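Side-chain contacts in alginate lyase, family PL7 (Zobellia galactanivorans, PDB 3ZPY), which probably cleaves the brown-algal polysaccharide alginate by beta-elimination, as the catalytic domain of a larger marine lyase: residues V77-M82 with K241-T246; N106-D111 with G117-G122; V139-F144 with G220-S225. All coordinates share one frame; numbering follows the deposited sequence. Where two conformers were deposited one is given.

How the contacts relate
All three contacts lie in one domain built from two facing antiparallel sheets. Contact 1 and contact 2 both run from one sheet to the other; contact 3 stays within the sheet that holds strands 76-83, 117-125, 138-146 and 221-223. Contact 2 is the most buried and mostly apolar, with one water between an aspartate and the backbone. Contact 1 is partly buried, joins two leucines to each other and sets a carboxylate beside a valine. Contact 3 is polar, built on an arginine, two glutamines and a water, and sits nearest the centre of the chain. Strand 221-223 pairs with 76-83 on one side and 117-125 on the other, so it connects all three.

Contact 1 of 3, residues V77-M82 with K241-T246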
loop_
_atom_site.group_PDB
_atom_site.type_symbol
_atom_site.label_atom_id
_atom_site.label_comp_id
_atom_site.label_asym_id
_atom_site.label_seq_id
_atom_site.Cartn_x
_atom_site.Cartn_y
_atom_site.Cartn_z
ATOM N N VAL A 77 -5.645 -4.863 -0.917
ATOM C CA VAL A 77 -6.302 -4.910 0.377
ATOM C C VAL A 77 -5.438 -3.963 1.222
ATOM O O VAL A 77 -4.265 -4.185 1.342
ATOM C CB VAL A 77 -6.301 -6.311 0.941
ATOM C CG1 VAL A 77 -6.750 -6.244 2.397
ATOM C CG2 VAL A 77 -7.129 -7.284 0.107
ATOM N N GLU A 78 -5.972 -2.842 1.659
ATOM C CA GLU A 78 -5.109 -1.712 2.068
ATOM C C GLU A 78 -5.920 -0.699 2.904
ATOM O O GLU A 78 -7.094 -0.724 2.869
ATOM C CB GLU A 78 -4.511 -1.123 0.752
ATOM C CG GLU A 78 -3.501 -0.112 0.768
ATOM C CD GLU A 78 -3.123 0.332 -0.600
ATOM O OE1 GLU A 78 -3.917 0.764 -1.401
ATOM O OE2 GLU A 78 -1.959 0.538 -0.683
ATOM N N LEU A 79 -5.207 0.168 3.614
ATOM C CA LEU A 79 -5.836 1.277 4.326
ATOM C C LEU A 79 -5.624 2.575 3.590
ATOM O O LEU A 79 -4.521 2.800 3.002
ATOM C CB LEU A 79 -5.183 1.381 5.722
ATOM C CG LEU A 79 -5.105 0.079 6.521
ATOM C CD1 LEU A 79 -4.469 0.389 7.875
ATOM C CD2 LEU A 79 -6.488 -0.487 6.707
ATOM N N ARG A 80 -6.659 3.430 3.680
ATOM C CA ARG A 80 -6.647 4.757 3.107
ATOM C C ARG A 80 -6.730 5.796 4.212
ATOM O O ARG A 80 -7.693 5.784 4.948
ATOM C CB ARG A 80 -7.809 4.842 2.088
ATOM C CG ARG A 80 -7.819 6.131 1.221
ATOM C CD ARG A 80 -8.566 7.282 1.856
ATOM N NE ARG A 80 -8.858 8.261 0.792
ATOM C CZ ARG A 80 -8.500 9.556 0.785
ATOM N NH1 ARG A 80 -7.811 10.122 1.773
ATOM N NH2 ARG A 80 -8.818 10.312 -0.239
ATOM N N GLU A 81 -5.745 6.678 4.308
ATOM C CA GLU A 81 -5.710 7.681 5.389
ATOM C C GLU A 81 -6.946 8.534 5.419
ATOM O O GLU A 81 -7.365 9.095 4.350
ATOM C CB GLU A 81 -4.495 8.571 5.205
ATOM C CG GLU A 81 -4.226 9.459 6.423
ATOM C CD GLU A 81 -3.285 10.597 6.132
ATOM O OE1 GLU A 81 -2.760 10.675 4.967
ATOM O OE2 GLU A 81 -3.135 11.491 7.018
ATOM N N MET A 82 -7.540 8.648 6.606
ATOM C CA MET A 82 -8.664 9.569 6.874
ATOM C C MET A 82 -8.250 10.681 7.847
ATOM O O MET A 82 -7.210 10.552 8.505
ATOM C CB MET A 82 -9.913 8.834 7.322
ATOM C CG MET A 82 -10.375 7.737 6.338
ATOM S SD MET A 82 -10.985 8.345 4.781
ATOM C CE MET A 82 -12.594 8.968 5.292
ATOM N N LYS A 241 2.745 -3.630 11.699
ATOM C CA LYS A 241 2.431 -3.229 13.083
ATOM C C LYS A 241 3.010 -1.838 13.327
ATOM O O LYS A 241 3.719 -1.290 12.464
ATOM C CB LYS A 241 3.014 -4.199 14.118
ATOM C CG LYS A 241 4.495 -4.399 14.134
ATOM C CD LYS A 241 4.856 -5.563 15.079
ATOM C CE LYS A 241 6.331 -5.722 15.090
ATOM N NZ LYS A 241 6.747 -6.733 16.125
ATOM N N ASN A 242 2.766 -1.229 14.499
ATOM C CA ASN A 242 3.361 0.022 14.900
ATOM C C ASN A 242 3.124 1.116 13.846
ATOM O O ASN A 242 4.108 1.785 13.403
ATOM C CB ASN A 242 4.906 -0.152 15.129
ATOM C CG ASN A 242 5.213 -1.096 16.208
ATOM O OD1 ASN A 242 4.366 -1.439 17.002
ATOM N ND2 ASN A 242 6.404 -1.679 16.090
ATOM N N LEU A 243 1.881 1.262 13.397
ATOM C CA LEU A 243 1.483 2.208 12.358
ATOM C C LEU A 243 1.109 3.528 13.027
ATOM O O LEU A 243 0.295 3.563 13.940
ATOM C CB LEU A 243 0.217 1.645 11.683
ATOM C CG LEU A 243 -0.410 2.578 10.609
ATOM C CD1 LEU A 243 0.482 2.971 9.438
ATOM C CD2 LEU A 243 -1.665 1.909 10.070
ATOM N N SER A 244 1.630 4.605 12.474
ATOM C CA SER A 244 1.103 5.922 12.813
ATOM C C SER A 244 1.344 6.902 11.709
ATOM O O SER A 244 2.302 6.767 10.945
ATOM C CB SER A 244 1.761 6.434 14.085
ATOM O OG SER A 244 3.101 6.734 13.848
ATOM N N VAL A 245 0.468 7.899 11.628
ATOM C CA VAL A 245 0.677 9.039 10.735
ATOM C C VAL A 245 0.787 10.308 11.610
ATOM O O VAL A 245 0.040 10.447 12.581
ATOM C CB VAL A 245 -0.437 9.151 9.689
ATOM C CG1 VAL A 245 -0.400 10.516 9.043
ATOM C CG2 VAL A 245 -0.188 8.147 8.601
ATOM N N THR A 246 1.778 11.144 11.271
ATOM C CA THR A 246 2.014 12.404 11.999
ATOM C C THR A 246 2.000 13.540 10.988
ATOM O O THR A 246 2.593 13.449 9.904
ATOM C CB THR A 246 3.352 12.358 12.728
ATOM O OG1 THR A 246 3.385 11.212 13.522
ATOM C CG2 THR A 246 3.536 13.587 13.561
#
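OE1 of Glu81, the side chain that meets Val245, is gripped by two hydrogen bonds, from Phe217 N and Trp90 NE1. OE2 is hydrogen-bonded to His247 NE2, two residues past Val245 on the same strand. CG of Glu81 is anti to the backbone N (chi1 -169°), and the chain stays extended beyond it. This carries the carboxylate across to the other segment. Val245 has two conformers, so the 3.5 Å approach of Glu81 OE2 to Val245 CG1 holds for one of them only. There a methyl group lies beside an oxygen that already has a polar partner. With bonds to both oxygens, the carboxylate has little freedom to rotate.

Leu79 and Leu243 make the second meeting point. Their end methyls touch, Leu79 CD1 to Leu243 CD2 at 3.9 Å. Each leucine spans part of the gap and the methyls meet in the middle. The backbones are far apart here: the CA atoms of Leu79 and Leu243 are 10.9 Å from each other. At Glu81 and Val245 the CA separation falls to 8.4 Å. Ile10, from a loop, touches both leucines and adds to the apolar layer.

Arg80 points the other way. Its NH1 donates to Glu81 O at 2.8 Å, nearly in line with the carbonyl bond, which ties the side chain back to its own strand. Its guanidinium also makes a cation-pi contact with Tyr216.

Strands 76-83 and 235-247 belong to different sheets and share no backbone ladder. Within the two segments the meeting is by packing alone; the Glu81 to His247 bond links the strands just beyond. Alternate side chains of each strand fill the layer between the sheets. This is the interior packing of a beta-sandwich, here the jelly roll of PL7 lyases in the concanavalin-like clan.

Contact 2 of 3, residues N106-D111 with G117-G122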
loop_
_atom_site.group_PDB
_atom_site.type_symbol
_atom_site.label_atom_id
_atom_site.label_comp_id
_atom_site.label_asym_id
_atom_site.label_seq_id
_atom_site.Cartn_x
_atom_site.Cartn_y
_atom_site.Cartn_z
ATOM N N ASN A 106 5.911 -11.309 3.253
ATOM C CA ASN A 106 6.131 -12.677 3.433
ATOM C C ASN A 106 5.975 -13.518 2.145
ATOM O O ASN A 106 6.334 -14.660 2.153
ATOM C CB ASN A 106 5.140 -13.200 4.474
ATOM C CG ASN A 106 5.324 -12.478 5.837
ATOM O OD1 ASN A 106 6.401 -12.566 6.442
ATOM N ND2 ASN A 106 4.360 -11.648 6.211
ATOM N N GLN A 107 5.426 -12.955 1.061
ATOM C CA GLN A 107 5.165 -13.714 -0.143
ATOM C C GLN A 107 4.894 -12.703 -1.233
ATOM O O GLN A 107 4.154 -11.739 -1.007
ATOM C CB GLN A 107 3.857 -14.563 0.035
ATOM C CG GLN A 107 3.545 -15.460 -1.139
ATOM C CD GLN A 107 4.389 -16.727 -1.295
ATOM O OE1 GLN A 107 4.971 -17.234 -0.409
ATOM N NE2 GLN A 107 4.318 -17.283 -2.421
ATOM N N LEU A 108 5.477 -12.959 -2.415
ATOM C CA LEU A 108 5.185 -12.159 -3.629
ATOM C C LEU A 108 4.248 -12.963 -4.530
ATOM O O LEU A 108 4.256 -14.217 -4.544
ATOM C CB LEU A 108 6.465 -11.874 -4.430
ATOM C CG LEU A 108 7.413 -10.948 -3.682
ATOM C CD1 LEU A 108 8.682 -10.792 -4.500
ATOM C CD2 LEU A 108 6.768 -9.664 -3.235
ATOM N N PRO A 109 3.435 -12.231 -5.344
ATOM C CA PRO A 109 2.570 -12.862 -6.314
ATOM C C PRO A 109 3.354 -13.151 -7.594
ATOM O O PRO A 109 4.619 -13.090 -7.592
ATOM C CB PRO A 109 1.456 -11.829 -6.476
ATOM C CG PRO A 109 2.270 -10.509 -6.449
ATOM C CD PRO A 109 3.216 -10.769 -5.255
ATOM N N GLN A 110 2.616 -13.452 -8.707
ATOM C CA GLN A 110 3.261 -13.753 -10.016
ATOM C C GLN A 110 2.673 -12.738 -10.968
ATOM O O GLN A 110 1.392 -12.648 -11.085
ATOM C CB GLN A 110 2.918 -15.138 -10.424
ATOM C CG GLN A 110 3.335 -15.461 -11.881
ATOM C CD GLN A 110 3.061 -16.882 -12.205
ATOM O OE1 GLN A 110 2.865 -17.695 -11.324
ATOM N NE2 GLN A 110 3.050 -17.208 -13.482
ATOM N N ASP A 111 3.552 -12.015 -11.663
ATOM C CA ASP A 111 3.151 -11.072 -12.734
ATOM C C ASP A 111 2.240 -11.715 -13.744
ATOM O O ASP A 111 2.269 -12.942 -13.981
ATOM C CB ASP A 111 4.425 -10.662 -13.492
ATOM C CG ASP A 111 5.334 -9.687 -12.657
ATOM O OD1 ASP A 111 5.023 -9.436 -11.441
ATOM O OD2 ASP A 111 6.304 -9.210 -13.337
ATOM N N GLY A 117 7.607 -11.065 -9.583
ATOM C CA GLY A 117 6.535 -10.789 -8.632
ATOM C C GLY A 117 6.855 -9.505 -7.960
ATOM O O GLY A 117 8.017 -9.182 -7.699
ATOM N N VAL A 118 5.820 -8.701 -7.668
ATOM C CA VAL A 118 6.025 -7.395 -7.070
ATOM C C VAL A 118 4.761 -6.965 -6.310
ATOM O O VAL A 118 3.629 -7.137 -6.829
ATOM C CB VAL A 118 6.488 -6.343 -8.150
ATOM C CG1 VAL A 118 5.594 -6.318 -9.409
ATOM C CG2 VAL A 118 6.667 -4.939 -7.606
ATOM N N LEU A 119 4.927 -6.221 -5.217
ATOM C CA LEU A 119 3.793 -5.585 -4.641
ATOM C C LEU A 119 4.234 -4.311 -3.920
ATOM O O LEU A 119 5.437 -4.110 -3.667
ATOM C CB LEU A 119 3.091 -6.533 -3.686
ATOM C CG LEU A 119 3.897 -7.011 -2.407
ATOM C CD1 LEU A 119 3.943 -5.991 -1.273
ATOM C CD2 LEU A 119 3.230 -8.286 -1.853
ATOM N N CYS A 120 3.233 -3.458 -3.595
ATOM C CA CYS A 120 3.443 -2.170 -2.941
ATOM C C CYS A 120 2.873 -2.225 -1.534
ATOM O O CYS A 120 1.729 -2.594 -1.341
ATOM C CB CYS A 120 2.692 -1.122 -3.788
ATOM S SG CYS A 120 2.608 0.495 -2.953
ATOM N N PHE A 121 3.706 -1.889 -0.583
ATOM C CA PHE A 121 3.328 -1.999 0.853
ATOM C C PHE A 121 3.229 -0.581 1.513
ATOM O O PHE A 121 3.081 -0.508 2.744
ATOM C CB PHE A 121 4.242 -2.965 1.602
ATOM C CG PHE A 121 5.721 -2.615 1.547
ATOM C CD1 PHE A 121 6.305 -1.732 2.446
ATOM C CD2 PHE A 121 6.591 -3.275 0.655
ATOM C CE1 PHE A 121 7.658 -1.460 2.426
ATOM C CE2 PHE A 121 7.921 -2.976 0.591
ATOM C CZ PHE A 121 8.486 -2.050 1.494
ATOM N N GLY A 122 3.411 0.531 0.751
ATOM C CA GLY A 122 3.050 1.834 1.306
ATOM C C GLY A 122 3.085 2.816 0.149
ATOM O O GLY A 122 3.820 2.612 -0.829
HETATM O O HOH W 1 3.479 -9.342 -9.298
#
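The touching parts, 107-111 and 117-119, run 110° apart, and no direct hydrogen bond joins them. The closest backbone approach is a CA-H...O contact from Gly117 CA to Pro109 O, 3.2 Å. A beta carbon on Gly117 would fall 2.1 Å from that oxygen, so the approach depends on a glycine. Leu108 reaches over the second strand with both methyls. CD1 lies 3.6 Å from Gly117 O, and CD2 meets Leu119 CG at 4.0 Å. Leu119 has CG between its backbone N and carbonyl carbon (chi1 63°), which brings CD2 to 3.7 Å from Gln107 O. The chain here leaves one sheet of the beta-sandwich and enters the other: strand 96-107 ends, the loop 108-116 crosses over, and strand 117-125 begins. With Leu108 cut back to alanine, the side of Leu119 it covers is likely to be left with a gap, and Gly117 O would probably lose the methyl packed on it. The Pro109 ring packs against the backbone of Val118, with CG 3.7 Å from Val118 O. Asp111 joins through a water, which lies 2.6 Å from Asp111 OD1 and accepts a hydrogen bond from Val118 N at 2.9 Å.

Contact 3 of 3, residues V139-F144 with G220-S225; sequences VVRVQF and GNYLQS
On the curved sheet of the jelly roll, Arg141 and Gln143 meet Tyr222 and Gln224. Segment 220-225 includes the end of the YxKxGxYxQ-type signature of PL7 alginate lyases. In relatives this stretch lines the substrate groove, and the side chains here are consistent with such a place. Strand 117-125 runs between strands 138-146 and 221-223, so the contact is made by side chains passing over it. Cys120 of that middle strand touches Arg141, Gln143 and Tyr222.

Arg141 and Gln224 carry the contact. In Arg141 the bend at chi3 (-54°) points NE at Gln143 OE1, while the guanidinium stands out from the sheet. NE donates to Gln143 OE1 at 3.0 Å. The bond is fairly straight at the hydrogen, but the donor stands above the carbonyl plane. The guanidinium has further partners: Asp138 forms a salt bridge to NH1 and Glu165 one to NH2. NE2 of Gln143 is also held, by Ser160 OG and Lys158 O, which fixes how this amide is turned.

Arg141 meets Tyr222 through carbon, with CD 4.0 Å from CE2. The guanidinium plane is steep to the ring, 81° apart. Against the amide of Gln224 it is much flatter, at 29°.

Gln224 bends at its second torsion and folds back over the ring of Tyr222, two residues earlier. Its NE2 sits 3.5 Å above the plane of the Tyr222 ring, over the centre, and gives a weak hydrogen bond to Leu223 O. Its CG lies 3.4 Å from Gln143 OE1.

One water joins the three polar groups. It accepts from Arg141 NH2 at the edge of the guanidinium, in its plane. It donates to Gln143 OE1 at 3.0 Å and to Gln224 OE1 at 2.8 Å.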
loop_
_atom_site.group_PDB
_atom_site.type_symbol
_atom_site.label_atom_id
_atom_site.label_comp_id
_atom_site.label_asym_id
_atom_site.label_seq_id
_atom_site.Cartn_x
_atom_site.Cartn_y
_atom_site.Cartn_z
ATOM N N VAL A 139 1.890 9.398 -6.014
ATOM C CA VAL A 139 3.123 10.207 -5.839
ATOM C C VAL A 139 4.318 9.271 -5.678
ATOM O O VAL A 139 5.364 9.444 -6.288
ATOM C CB VAL A 139 2.984 11.155 -4.650
ATOM C CG1 VAL A 139 4.284 11.816 -4.314
ATOM C CG2 VAL A 139 1.872 12.179 -4.884
ATOM N N VAL A 140 4.143 8.268 -4.796
ATOM C CA VAL A 140 5.239 7.241 -4.594
ATOM C C VAL A 140 4.560 5.938 -4.222
ATOM O O VAL A 140 3.542 5.947 -3.500
ATOM C CB VAL A 140 6.301 7.713 -3.541
ATOM C CG1 VAL A 140 5.718 7.741 -2.102
ATOM C CG2 VAL A 140 7.555 6.819 -3.589
ATOM N N ARG A 141 5.138 4.863 -4.733
ATOM C CA ARG A 141 4.839 3.505 -4.312
ATOM C C ARG A 141 6.112 2.858 -3.803
ATOM O O ARG A 141 7.114 2.798 -4.529
ATOM C CB ARG A 141 4.316 2.708 -5.494
ATOM C CG ARG A 141 2.889 3.090 -5.872
ATOM C CD ARG A 141 2.246 2.015 -6.771
ATOM N NE ARG A 141 3.036 1.680 -7.965
ATOM C CZ ARG A 141 3.019 2.382 -9.086
ATOM N NH1 ARG A 141 2.319 3.504 -9.187
ATOM N NH2 ARG A 141 3.773 2.000 -10.129
ATOM N N VAL A 142 6.075 2.324 -2.558
ATOM C CA VAL A 142 7.207 1.639 -1.939
ATOM C C VAL A 142 6.942 0.146 -2.125
ATOM O O VAL A 142 5.902 -0.328 -1.669
ATOM C CB VAL A 142 7.230 2.034 -0.465
ATOM C CG1 VAL A 142 8.372 1.284 0.222
ATOM C CG2 VAL A 142 7.375 3.542 -0.258
ATOM N N GLN A 143 7.863 -0.539 -2.822
ATOM C CA GLN A 143 7.558 -1.881 -3.296
ATOM C C GLN A 143 8.754 -2.787 -3.052
ATOM O O GLN A 143 9.860 -2.350 -2.935
ATOM C CB GLN A 143 7.301 -1.902 -4.816
ATOM C CG GLN A 143 6.166 -0.910 -5.174
ATOM C CD GLN A 143 6.141 -0.489 -6.552
ATOM O OE1 GLN A 143 5.070 -0.436 -7.188
ATOM N NE2 GLN A 143 7.318 -0.071 -7.026
ATOM N N PHE A 144 8.468 -4.091 -2.928
ATOM C CA PHE A 144 9.483 -5.119 -3.140
ATOM C C PHE A 144 9.199 -5.872 -4.460
ATOM O O PHE A 144 8.049 -6.209 -4.711
ATOM C CB PHE A 144 9.545 -6.124 -1.980
ATOM C CG PHE A 144 10.167 -5.614 -0.722
ATOM C CD1 PHE A 144 11.085 -4.548 -0.658
ATOM C CD2 PHE A 144 9.902 -6.335 0.437
ATOM C CE1 PHE A 144 11.599 -4.161 0.585
ATOM C CE2 PHE A 144 10.439 -5.989 1.658
ATOM C CZ PHE A 144 11.313 -4.885 1.717
ATOM N N GLY A 220 -0.579 -1.108 3.217
ATOM C CA GLY A 220 -1.286 -2.392 3.105
ATOM C C GLY A 220 -0.554 -3.237 2.043
ATOM O O GLY A 220 0.711 -3.281 1.951
ATOM N N ASN A 221 -1.407 -3.821 1.165
ATOM C CA ASN A 221 -0.917 -4.691 0.088
ATOM C C ASN A 221 -1.640 -4.350 -1.216
ATOM O O ASN A 221 -2.765 -4.785 -1.435
ATOM C CB ASN A 221 -1.156 -6.162 0.462
ATOM C CG ASN A 221 -0.547 -7.118 -0.485
ATOM O OD1 ASN A 221 0.021 -6.704 -1.526
ATOM N ND2 ASN A 221 -0.680 -8.397 -0.184
ATOM N N TYR A 222 -0.908 -3.638 -2.065
ATOM C CA TYR A 222 -1.397 -3.255 -3.419
ATOM C C TYR A 222 -0.561 -4.063 -4.342
ATOM O O TYR A 222 0.599 -3.779 -4.553
ATOM C CB TYR A 222 -1.197 -1.717 -3.569
ATOM C CG TYR A 222 -1.674 -1.086 -4.864
ATOM C CD1 TYR A 222 -2.648 -1.669 -5.669
ATOM C CD2 TYR A 222 -1.174 0.177 -5.175
ATOM C CE1 TYR A 222 -3.048 -1.036 -6.836
ATOM C CE2 TYR A 222 -1.550 0.797 -6.290
ATOM C CZ TYR A 222 -2.526 0.213 -7.115
ATOM O OH TYR A 222 -3.038 0.847 -8.311
ATOM N N LEU A 223 -1.149 -5.072 -4.998
ATOM C CA LEU A 223 -0.310 -5.877 -5.951
ATOM C C LEU A 223 0.049 -5.038 -7.111
ATOM O O LEU A 223 -0.654 -4.048 -7.437
ATOM C CB LEU A 223 -1.051 -7.145 -6.425
ATOM C CG LEU A 223 -1.490 -8.117 -5.328
ATOM C CD1 LEU A 223 -2.007 -9.414 -5.957
ATOM C CD2 LEU A 223 -0.390 -8.395 -4.319
ATOM N N GLN A 224 1.146 -5.410 -7.760
ATOM C CA GLN A 224 1.668 -4.751 -8.958
ATOM C C GLN A 224 1.897 -5.690 -10.122
ATOM O O GLN A 224 2.080 -6.868 -9.886
ATOM C CB GLN A 224 2.865 -3.816 -8.677
ATOM C CG GLN A 224 2.526 -2.667 -7.780
ATOM C CD GLN A 224 1.790 -1.561 -8.567
ATOM O OE1 GLN A 224 2.329 -1.070 -9.534
ATOM N NE2 GLN A 224 0.554 -1.244 -8.214
ATOM N N SER A 225 1.855 -5.160 -11.343
ATOM C CA SER A 225 2.147 -5.970 -12.529
ATOM C C SER A 225 1.258 -7.183 -12.726
ATOM O O SER A 225 1.686 -8.219 -13.305
ATOM C CB SER A 225 3.682 -6.348 -12.556
ATOM O OG SER A 225 4.505 -5.240 -12.557
HETATM O O HOH W 2 4.974 -0.608 -10.154
#